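PDB 6MRO: methyl transferase from Methanosarcina acetivorans from Methanosarcina acetivorans, which probably transfers methyl groups from S-adenosylmethionine to an acceptor, and binds S-adenosylhomocysteine and calcium ions. Local coordinates for residues E30-R35 with G131-M136; T58-A63 with D92-E97; A156-T161 with Q186-S191. The protein carries 1 engineered substitution. All coordinates share one frame; numbering follows the deposited sequence.

How the contacts relate
All three contacts pack against one mixed sheet. Contact 1 sets a loop against strand 132-139, contact 2 sets another loop against strand 56-61, and contact 3 lays helix 155-162 on strand 184-193, the neighbour of 132-139. Contacts 1 and 3 have centres about 17 Å apart and meet directly: Met136 O probably accepts a hydrogen bond from Leu190 N at 2.9 Å. Contacts 1 and 2 are also about 17 Å apart between centres, and Arg35 packs against Thr58. Contact 2 adjoins the bound S-adenosylhomocysteine through Asp61 and Leu62, about 12 Å from the Phe135 side chain, whereas contact 3 carries a calcium ion through Glu157; their centres lie about 23 Å apart.

Contact 1 of 3, residues E30-R35 with G131-M136; sequences EIRPGR and GGKYFM
Ile31 and Phe135 form the close-packed half of this contact. CG1 of Ile31 comes within 3.7 Å of CE2 of Phe135, and the two side chains run past each other in opposite directions, with the isoleucine approaching the ring obliquely. Phe135 points toward the loop 30-35. Its CG lies anti to its own carbonyl carbon (chi1 -62°), which sets the ring beside the backbone N, where Ile31 can pack against it. Leu25 of helix 20-27 touches both side chains, and Ile102 of strand 100-106 also touches Ile31, so a branched aliphatic residue and a flat aromatic one suit this buried place between helix, loop and sheet.

Farther along the ring the partner becomes polar. The backbone carbonyl O of Glu30 lies 3.9 Å from CZ of Phe135. The carboxylate plane of Glu30 stands 80° to the ring plane, its OE1 being 4.2 Å from CE1 of Phe135. With that ring cut back to an alanine, Ile31 is likely to lose its aromatic partner across the contact and a gap to open between loop and strand.

The solvent side is much looser. Arg32, an exposed residue, brings NH1 only to 4.5 Å from CE of Lys133, at the edge of the guanidinium. Lys133 NZ remains 6.2 Å from Glu30 OE1 and 5.6 Å from Arg32 NH1, so any influence between these charges is probably long-range and weak. Apolar burial round one ring therefore joins loop to strand, while the carboxylate of Glu30 finds its partners in Tyr170 and Ser28, and the charges of Arg32 and Lys133 add little close contact here.

Contact 2 of 3, residues T58-A63 with D92-E97; sequences TGIDLA and DQLFTE. With SAH (S-adenosyl-L-homocysteine), chain B.
Ile60 and Leu94 cross at an angle, and their methyl ends meet: CD1 of Ile60 lies 3.5 Å from CD1 of Leu94. Ile60 reaches this point because its CG1 is anti to the backbone N (chi1 178°), extending the chain from the strand toward the loop 92-97. Thr58, two residues earlier on the same side of strand 56-61, approaches Phe95 from the opposite direction, its CG2 4.0 Å from CZ and oblique to the ring. Threonine suits this place because its methyl packs inward while OG1 bonds to Asn82. CB of the adjacent Leu94 sits over the centre of one face of Phe95, and Phe100 meets that ring edge-to-face, so an aromatic residue fills the corner between loop and sheet.

Asp61, at the end of the strand, grips the ligand ribose: OD1 accepts from O2' at 2.7 Å and OD2 from O3' at 2.5 Å. OD1 also takes Ala63 N in a nearly straight bond (170°) through its anti lone pair, an Asx turn, while Gly42 N bonds OD2. Leu62 lays CD1 3.4 Å from C5 of the adenine. An acidic residue ending the second strand and holding both ribose hydroxyls is characteristic of Rossmann-like, S-adenosylmethionine-dependent methyltransferases.

Contact 3 of 3, residues A156-T161 with Q186-S191; sequences AEIEST and QAYLLS. With CA (calcium ion), chain D.
Ile158 is the one residue of segment 156-161 that meets segment 186-191, and it does so with two branches. Its CD1 reaches Tyr188, 3.9 Å from CD2 and almost as near CB, lying obliquely to the ring. Its CG2 turns to Leu190, 4.0 Å from CD2, with the two side chains running past each other in opposite directions. CG1 is anti to the carbonyl carbon (chi1 -69°) and CG2 anti to the backbone N, so the branching at CB splits the residue between two partners that stand two positions apart on the same face of the strand. A beta-branched aliphatic residue suits that position well.

Around this first shell, Ile171 touches both Ile158 and Tyr188, Cys138 touches Ile158, and Phe162 and Tyr134 pack on Leu190. The helix is thus laid over strands 132-139, 184-193 and 167-177.

One residue before Ile158, Glu157 turns its extended side chain to a calcium ion, which it binds with both carboxylate oxygens, OE1 at 2.6 Å and OE2 at 2.8 Å. Two waters join it, and Asp141, Glu146 and Arg152 O complete the site; Ser154 N also bonds OE2. At the backbone, Glu157 O receives both Thr161 N at 3.0 Å and Thr161 OG1 at 2.8 Å, from opposite faces of its carbonyl plane, which ties the threonine to the preceding turn of the helix.

Neighbouring residues therefore divide the work: apolar Ile158 packs the helix against the sheet, along with Phe162 and Lys155, while Glu157 supplies negative charge that probably offsets that of the cation and links the helix to Asp141 and Glu146 through the metal.

Contact 1 of 3, residues E30-R35 with G131-M136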
loop_
_atom_site.group_PDB
_atom_site.type_symbol
_atom_site.label_atom_id
_atom_site.label_comp_id
_atom_site.label_asym_id
_atom_site.label_seq_id
_atom_site.Cartn_x
_atom_site.Cartn_y
_atom_site.Cartn_z
ATOM N N GLU A 30 -6.242 -0.530 15.064
ATOM C CA GLU A 30 -7.015 -0.690 13.835
ATOM C C GLU A 30 -6.527 -1.861 12.998
ATOM O O GLU A 30 -7.318 -2.480 12.270
ATOM C CB GLU A 30 -6.940 0.588 13.008
ATOM C CG GLU A 30 -7.869 1.670 13.522
ATOM C CD GLU A 30 -7.610 3.002 12.840
ATOM O OE1 GLU A 30 -8.211 3.203 11.770
ATOM O OE2 GLU A 30 -6.827 3.841 13.369
ATOM N N ILE A 31 -5.233 -2.153 13.055
ATOM C CA ILE A 31 -4.672 -3.327 12.400
ATOM C C ILE A 31 -4.510 -4.383 13.482
ATOM O O ILE A 31 -3.732 -4.215 14.430
ATOM C CB ILE A 31 -3.351 -3.014 11.686
ATOM C CG1 ILE A 31 -3.620 -2.146 10.451
ATOM C CG2 ILE A 31 -2.654 -4.310 11.278
ATOM C CD1 ILE A 31 -2.379 -1.775 9.653
ATOM N N ARG A 32 -5.304 -5.443 13.375
ATOM C CA ARG A 32 -5.347 -6.540 14.319
ATOM C C ARG A 32 -4.821 -7.795 13.649
ATOM O O ARG A 32 -4.852 -7.894 12.421
ATOM C CB ARG A 32 -6.783 -6.784 14.809
ATOM C CG ARG A 32 -7.430 -5.581 15.458
ATOM C CD ARG A 32 -8.827 -5.932 15.958
ATOM N NE ARG A 32 -9.757 -6.185 14.859
ATOM C CZ ARG A 32 -10.178 -5.250 14.008
ATOM N NH1 ARG A 32 -11.024 -5.570 13.040
ATOM N NH2 ARG A 32 -9.753 -3.994 14.121
ATOM N N PRO A 33 -4.312 -8.763 14.410
ATOM C CA PRO A 33 -3.722 -9.957 13.784
ATOM C C PRO A 33 -4.677 -10.631 12.808
ATOM O O PRO A 33 -5.855 -10.858 13.110
ATOM C CB PRO A 33 -3.407 -10.859 14.980
ATOM C CG PRO A 33 -3.152 -9.885 16.102
ATOM C CD PRO A 33 -4.159 -8.786 15.876
ATOM N N GLY A 34 -4.155 -10.917 11.622
ATOM C CA GLY A 34 -4.874 -11.664 10.604
ATOM C C GLY A 34 -3.960 -11.827 9.407
ATOM O O GLY A 34 -2.755 -11.563 9.491
ATOM N N ARG A 35 -4.539 -12.225 8.276
ATOM C CA ARG A 35 -3.762 -12.383 7.048
ATOM C C ARG A 35 -3.724 -11.051 6.308
ATOM O O ARG A 35 -4.769 -10.464 6.028
ATOM C CB ARG A 35 -4.340 -13.474 6.143
ATOM C CG ARG A 35 -3.261 -14.070 5.248
ATOM C CD ARG A 35 -3.762 -14.944 4.085
ATOM N NE ARG A 35 -2.664 -15.135 3.134
ATOM C CZ ARG A 35 -2.733 -15.837 2.009
ATOM N NH1 ARG A 35 -3.852 -16.451 1.671
ATOM N NH2 ARG A 35 -1.668 -15.935 1.229
ATOM N N GLY A 131 -15.729 -8.283 5.515
ATOM C CA GLY A 131 -15.315 -7.585 6.715
ATOM C C GLY A 131 -13.881 -7.115 6.676
ATOM O O GLY A 131 -13.392 -6.564 7.675
ATOM N N GLY A 132 -13.199 -7.302 5.548
ATOM C CA GLY A 132 -11.781 -6.996 5.467
ATOM C C GLY A 132 -11.522 -5.506 5.327
ATOM O O GLY A 132 -12.346 -4.753 4.800
ATOM N N LYS A 133 -10.353 -5.091 5.818
ATOM C CA LYS A 133 -9.947 -3.719 5.777
ATOM C C LYS A 133 -8.916 -3.393 4.693
ATOM O O LYS A 133 -8.041 -4.135 4.459
ATOM C CB LYS A 133 -9.290 -3.356 7.090
ATOM C CG LYS A 133 -10.073 -3.602 8.345
ATOM C CD LYS A 133 -10.923 -2.378 8.585
ATOM C CE LYS A 133 -11.659 -2.412 9.899
ATOM N NZ LYS A 133 -12.358 -1.096 10.017
ATOM N N TYR A 134 -9.098 -2.240 4.073
ATOM C CA TYR A 134 -8.166 -1.663 3.114
ATOM C C TYR A 134 -7.676 -0.341 3.686
ATOM O O TYR A 134 -8.491 0.542 3.997
ATOM C CB TYR A 134 -8.845 -1.448 1.760
ATOM C CG TYR A 134 -8.015 -0.751 0.688
ATOM C CD1 TYR A 134 -8.472 0.412 0.083
ATOM C CD2 TYR A 134 -6.796 -1.285 0.260
ATOM C CE1 TYR A 134 -7.741 1.035 -0.897
ATOM C CE2 TYR A 134 -6.044 -0.664 -0.739
ATOM C CZ TYR A 134 -6.535 0.498 -1.307
ATOM O OH TYR A 134 -5.830 1.117 -2.294
ATOM N N PHE A 135 -6.358 -0.222 3.844
ATOM C CA PHE A 135 -5.703 1.000 4.301
ATOM C C PHE A 135 -4.785 1.494 3.195
ATOM O O PHE A 135 -3.897 0.756 2.745
ATOM C CB PHE A 135 -4.895 0.746 5.573
ATOM C CG PHE A 135 -5.734 0.302 6.730
ATOM C CD1 PHE A 135 -6.540 1.215 7.396
ATOM C CD2 PHE A 135 -5.711 -1.015 7.157
ATOM C CE1 PHE A 135 -7.330 0.820 8.466
ATOM C CE2 PHE A 135 -6.479 -1.420 8.243
ATOM C CZ PHE A 135 -7.293 -0.509 8.897
ATOM N N MET A 136 -4.997 2.733 2.761
ATOM C CA MET A 136 -4.261 3.278 1.634
ATOM C C MET A 136 -3.701 4.639 2.000
ATOM O O MET A 136 -4.415 5.487 2.541
ATOM C CB MET A 136 -5.158 3.374 0.400
ATOM C CG MET A 136 -4.459 3.863 -0.859
ATOM S SD MET A 136 -4.397 5.671 -1.010
ATOM C CE MET A 136 -6.116 5.978 -1.442
#

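Contact 2 of 3, residues T58-A63 with D92-E97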
loop_
_atom_site.group_PDB
_atom_site.type_symbol
_atom_site.label_atom_id
_atom_site.label_comp_id
_atom_site.label_asym_id
_atom_site.label_seq_id
_atom_site.Cartn_x
_atom_site.Cartn_y
_atom_site.Cartn_z
ATOM N N THR A 58 1.820 -11.277 3.356
ATOM C CA THR A 58 2.275 -11.440 1.982
ATOM C C THR A 58 2.533 -10.062 1.394
ATOM O O THR A 58 1.742 -9.140 1.592
ATOM C CB THR A 58 1.220 -12.180 1.143
ATOM O OG1 THR A 58 1.043 -13.505 1.663
ATOM C CG2 THR A 58 1.686 -12.285 -0.309
ATOM N N GLY A 59 3.655 -9.917 0.690
ATOM C CA GLY A 59 3.919 -8.685 -0.028
ATOM C C GLY A 59 4.130 -8.956 -1.502
ATOM O O GLY A 59 4.845 -9.896 -1.853
ATOM N N ILE A 60 3.521 -8.156 -2.373
ATOM C CA ILE A 60 3.606 -8.351 -3.814
ATOM C C ILE A 60 4.129 -7.074 -4.464
ATOM O O ILE A 60 3.740 -5.959 -4.089
ATOM C CB ILE A 60 2.241 -8.771 -4.400
ATOM C CG1 ILE A 60 2.330 -8.919 -5.915
ATOM C CG2 ILE A 60 1.123 -7.804 -3.954
ATOM C CD1 ILE A 60 1.143 -9.604 -6.508
ATOM N N ASP A 61 5.049 -7.231 -5.416
ATOM C CA ASP A 61 5.589 -6.074 -6.118
ATOM C C ASP A 61 6.084 -6.530 -7.480
ATOM O O ASP A 61 6.522 -7.670 -7.641
ATOM C CB ASP A 61 6.725 -5.418 -5.322
ATOM C CG ASP A 61 6.999 -3.978 -5.758
ATOM O OD1 ASP A 61 7.565 -3.771 -6.856
ATOM O OD2 ASP A 61 6.658 -3.048 -4.993
ATOM N N LEU A 62 6.018 -5.616 -8.451
ATOM C CA LEU A 62 6.482 -5.908 -9.808
ATOM C C LEU A 62 8.001 -6.046 -9.889
ATOM O O LEU A 62 8.511 -6.784 -10.737
ATOM C CB LEU A 62 6.020 -4.803 -10.758
ATOM C CG LEU A 62 4.624 -4.885 -11.362
ATOM C CD1 LEU A 62 4.374 -3.621 -12.189
ATOM C CD2 LEU A 62 4.498 -6.140 -12.225
ATOM N N ALA A 63 8.734 -5.364 -9.024
ATOM C CA ALA A 63 10.184 -5.239 -9.161
ATOM C C ALA A 63 10.874 -6.390 -8.446
ATOM O O ALA A 63 10.808 -6.484 -7.220
ATOM C CB ALA A 63 10.640 -3.901 -8.587
ATOM N N ASP A 92 -5.445 -12.137 -9.333
ATOM C CA ASP A 92 -6.496 -13.131 -9.232
ATOM C C ASP A 92 -5.908 -14.492 -9.613
ATOM O O ASP A 92 -6.478 -15.499 -9.322
ATOM C CB ASP A 92 -7.660 -12.773 -10.101
ATOM C CG ASP A 92 -7.298 -12.542 -11.509
ATOM O OD1 ASP A 92 -6.257 -12.001 -11.841
ATOM O OD2 ASP A 92 -8.118 -12.856 -12.340
ATOM N N GLN A 93 -4.771 -14.500 -10.287
ATOM C CA GLN A 93 -4.116 -15.737 -10.630
ATOM C C GLN A 93 -3.136 -16.143 -9.565
ATOM O O GLN A 93 -2.549 -17.168 -9.663
ATOM C CB GLN A 93 -3.399 -15.640 -11.941
ATOM C CG GLN A 93 -4.292 -15.516 -13.134
ATOM C CD GLN A 93 -4.127 -16.674 -14.106
ATOM O OE1 GLN A 93 -3.280 -16.657 -14.970
ATOM N NE2 GLN A 93 -4.936 -17.663 -13.958
ATOM N N LEU A 94 -2.961 -15.303 -8.550
ATOM C CA LEU A 94 -2.097 -15.589 -7.449
ATOM C C LEU A 94 -2.836 -15.890 -6.171
ATOM O O LEU A 94 -2.371 -16.637 -5.391
ATOM C CB LEU A 94 -1.148 -14.424 -7.178
ATOM C CG LEU A 94 -0.221 -14.037 -8.291
ATOM C CD1 LEU A 94 0.345 -12.685 -8.052
ATOM C CD2 LEU A 94 0.894 -15.045 -8.320
ATOM N N PHE A 95 -3.977 -15.260 -5.963
ATOM C CA PHE A 95 -4.741 -15.438 -4.740
ATOM C C PHE A 95 -6.183 -15.768 -5.098
ATOM O O PHE A 95 -6.686 -15.363 -6.150
ATOM C CB PHE A 95 -4.714 -14.183 -3.840
ATOM C CG PHE A 95 -3.349 -13.558 -3.677
ATOM C CD1 PHE A 95 -3.099 -12.274 -4.152
ATOM C CD2 PHE A 95 -2.319 -14.245 -3.041
ATOM C CE1 PHE A 95 -1.856 -11.688 -3.999
ATOM C CE2 PHE A 95 -1.069 -13.662 -2.882
ATOM C CZ PHE A 95 -0.831 -12.390 -3.368
ATOM N N THR A 96 -6.844 -16.523 -4.227
ATOM C CA THR A 96 -8.262 -16.769 -4.420
ATOM C C THR A 96 -9.061 -15.629 -3.787
ATOM O O THR A 96 -8.514 -14.721 -3.155
ATOM C CB THR A 96 -8.675 -18.126 -3.843
ATOM O OG1 THR A 96 -8.140 -18.274 -2.520
ATOM C CG2 THR A 96 -8.166 -19.256 -4.728
ATOM N N GLU A 97 -10.375 -15.685 -3.964
ATOM C CA GLU A 97 -11.272 -14.671 -3.429
ATOM C C GLU A 97 -11.323 -14.742 -1.905
ATOM O O GLU A 97 -11.108 -15.800 -1.308
ATOM C CB GLU A 97 -12.674 -14.877 -4.016
ATOM C CG GLU A 97 -13.696 -13.792 -3.708
ATOM C CD GLU A 97 -15.067 -14.087 -4.318
ATOM O OE1 GLU A 97 -15.202 -15.097 -5.048
ATOM O OE2 GLU A 97 -16.011 -13.316 -4.039
HETATM N N SAH B . 5.010 0.332 -0.639
HETATM C CA SAH B . 6.451 0.588 -0.824
HETATM C CB SAH B . 6.743 0.986 -2.265
HETATM C CG SAH B . 5.868 2.132 -2.774
HETATM S SD SAH B . 6.341 2.732 -4.413
HETATM C C SAH B . 6.962 1.668 0.117
HETATM O O SAH B . 6.175 2.321 0.818
HETATM O OXT SAH B . 8.178 1.905 0.174
HETATM C "C5'" SAH B . 5.088 1.815 -5.362
HETATM C "C4'" SAH B . 5.461 0.348 -5.583
HETATM O "O4'" SAH B . 4.434 -0.279 -6.340
HETATM C "C3'" SAH B . 6.775 0.113 -6.326
HETATM O "O3'" SAH B . 7.577 -0.741 -5.524
HETATM C "C2'" SAH B . 6.341 -0.524 -7.639
HETATM O "O2'" SAH B . 7.257 -1.467 -8.176
HETATM C "C1'" SAH B . 5.023 -1.176 -7.258
HETATM N N9 SAH B . 4.070 -1.377 -8.355
HETATM C C8 SAH B . 3.680 -0.478 -9.323
HETATM N N7 SAH B . 2.748 -1.065 -10.094
HETATM C C5 SAH B . 2.524 -2.314 -9.618
HETATM C C6 SAH B . 1.685 -3.349 -10.022
HETATM N N6 SAH B . 0.889 -3.204 -11.074
HETATM N N1 SAH B . 1.690 -4.526 -9.322
HETATM C C2 SAH B . 2.512 -4.688 -8.222
HETATM N N3 SAH B . 3.356 -3.673 -7.826
HETATM C C4 SAH B . 3.340 -2.506 -8.514
#

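Contact 3 of 3, residues A156-T161 with Q186-S191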
loop_
_atom_site.group_PDB
_atom_site.type_symbol
_atom_site.label_atom_id
_atom_site.label_comp_id
_atom_site.label_asym_id
_atom_site.label_seq_id
_atom_site.Cartn_x
_atom_site.Cartn_y
_atom_site.Cartn_z
ATOM N N ALA A 156 -12.356 13.803 -2.797
ATOM C CA ALA A 156 -13.379 13.506 -3.794
ATOM C C ALA A 156 -12.917 12.399 -4.731
ATOM O O ALA A 156 -13.677 11.481 -5.051
ATOM C CB ALA A 156 -13.729 14.771 -4.579
ATOM N N GLU A 157 -11.669 12.483 -5.195
ATOM C CA GLU A 157 -11.129 11.437 -6.055
ATOM C C GLU A 157 -11.075 10.099 -5.328
ATOM O O GLU A 157 -11.428 9.063 -5.902
ATOM C CB GLU A 157 -9.738 11.845 -6.565
ATOM C CG GLU A 157 -9.782 13.091 -7.451
ATOM C CD GLU A 157 -8.438 13.820 -7.572
ATOM O OE1 GLU A 157 -8.304 14.677 -8.474
ATOM O OE2 GLU A 157 -7.533 13.542 -6.769
ATOM N N ILE A 158 -10.688 10.111 -4.051
ATOM C CA ILE A 158 -10.642 8.878 -3.268
ATOM C C ILE A 158 -12.044 8.309 -3.092
ATOM O O ILE A 158 -12.289 7.114 -3.321
ATOM C CB ILE A 158 -9.952 9.135 -1.915
ATOM C CG1 ILE A 158 -8.464 9.425 -2.143
ATOM C CG2 ILE A 158 -10.102 7.931 -0.970
ATOM C CD1 ILE A 158 -7.733 9.888 -0.902
ATOM N N GLU A 159 -12.981 9.189 -2.753
ATOM C CA GLU A 159 -14.369 8.795 -2.549
ATOM C C GLU A 159 -14.973 8.239 -3.833
ATOM O O GLU A 159 -15.650 7.212 -3.815
ATOM C CB GLU A 159 -15.195 9.982 -2.053
ATOM C CG GLU A 159 -14.979 10.319 -0.586
ATOM C CD GLU A 159 -15.873 11.449 -0.110
ATOM O OE1 GLU A 159 -17.059 11.187 0.181
ATOM O OE2 GLU A 159 -15.389 12.597 -0.027
ATOM N N SER A 160 -14.715 8.915 -4.948
ATOM C CA SER A 160 -15.242 8.476 -6.237
ATOM C C SER A 160 -14.672 7.119 -6.644
ATOM O O SER A 160 -15.382 6.288 -7.224
ATOM C CB SER A 160 -14.932 9.513 -7.309
ATOM O OG SER A 160 -15.463 9.089 -8.547
ATOM N N THR A 161 -13.399 6.880 -6.328
ATOM C CA THR A 161 -12.725 5.647 -6.728
ATOM C C THR A 161 -13.150 4.456 -5.878
ATOM O O THR A 161 -13.403 3.368 -6.411
ATOM C CB THR A 161 -11.211 5.834 -6.634
ATOM O OG1 THR A 161 -10.800 6.876 -7.528
ATOM C CG2 THR A 161 -10.491 4.548 -6.978
ATOM N N GLN A 186 2.383 16.219 3.011
ATOM C CA GLN A 186 0.985 16.099 3.414
ATOM C C GLN A 186 0.326 14.945 2.670
ATOM O O GLN A 186 0.497 14.779 1.460
ATOM C CB GLN A 186 0.217 17.393 3.136
ATOM C CG GLN A 186 0.519 18.512 4.122
ATOM C CD GLN A 186 -0.374 19.699 3.904
ATOM O OE1 GLN A 186 -1.009 19.822 2.853
ATOM N NE2 GLN A 186 -0.435 20.592 4.893
ATOM N N ALA A 187 -0.448 14.156 3.398
ATOM C CA ALA A 187 -0.919 12.886 2.870
ATOM C C ALA A 187 -2.332 12.615 3.376
ATOM O O ALA A 187 -2.821 13.262 4.312
ATOM C CB ALA A 187 0.031 11.746 3.263
ATOM N N TYR A 188 -2.987 11.652 2.724
ATOM C CA TYR A 188 -4.270 11.109 3.147
ATOM C C TYR A 188 -4.121 9.642 3.522
ATOM O O TYR A 188 -3.408 8.889 2.850
ATOM C CB TYR A 188 -5.324 11.216 2.044
ATOM C CG TYR A 188 -5.968 12.569 1.933
ATOM C CD1 TYR A 188 -6.281 13.302 3.068
ATOM C CD2 TYR A 188 -6.268 13.119 0.685
ATOM C CE1 TYR A 188 -6.880 14.543 2.970
ATOM C CE2 TYR A 188 -6.866 14.357 0.576
ATOM C CZ TYR A 188 -7.166 15.068 1.727
ATOM O OH TYR A 188 -7.753 16.312 1.623
ATOM N N LEU A 189 -4.821 9.228 4.577
ATOM C CA LEU A 189 -4.949 7.816 4.923
ATOM C C LEU A 189 -6.418 7.433 4.819
ATOM O O LEU A 189 -7.263 7.973 5.547
ATOM C CB LEU A 189 -4.419 7.525 6.323
ATOM C CG LEU A 189 -4.543 6.048 6.723
ATOM C CD1 LEU A 189 -3.502 5.208 5.992
ATOM C CD2 LEU A 189 -4.429 5.889 8.233
ATOM N N LEU A 190 -6.716 6.529 3.898
ATOM C CA LEU A 190 -8.048 5.980 3.743
ATOM C C LEU A 190 -8.167 4.698 4.554
ATOM O O LEU A 190 -7.316 3.802 4.450
ATOM C CB LEU A 190 -8.338 5.707 2.266
ATOM C CG LEU A 190 -9.462 4.711 1.968
ATOM C CD1 LEU A 190 -10.821 5.342 2.282
ATOM C CD2 LEU A 190 -9.371 4.302 0.499
ATOM N N SER A 191 -9.228 4.609 5.347
ATOM C CA SER A 191 -9.659 3.362 5.960
ATOM C C SER A 191 -10.968 2.965 5.298
ATOM O O SER A 191 -11.940 3.733 5.324
ATOM C CB SER A 191 -9.835 3.512 7.469
ATOM O OG SER A 191 -10.436 2.350 8.031
HETATM CA CA CA D . -5.718 15.130 -8.176
HETATM O O HOH W 1 -3.617 15.982 -8.879
HETATM O O HOH W 2 -5.188 12.986 -9.269
#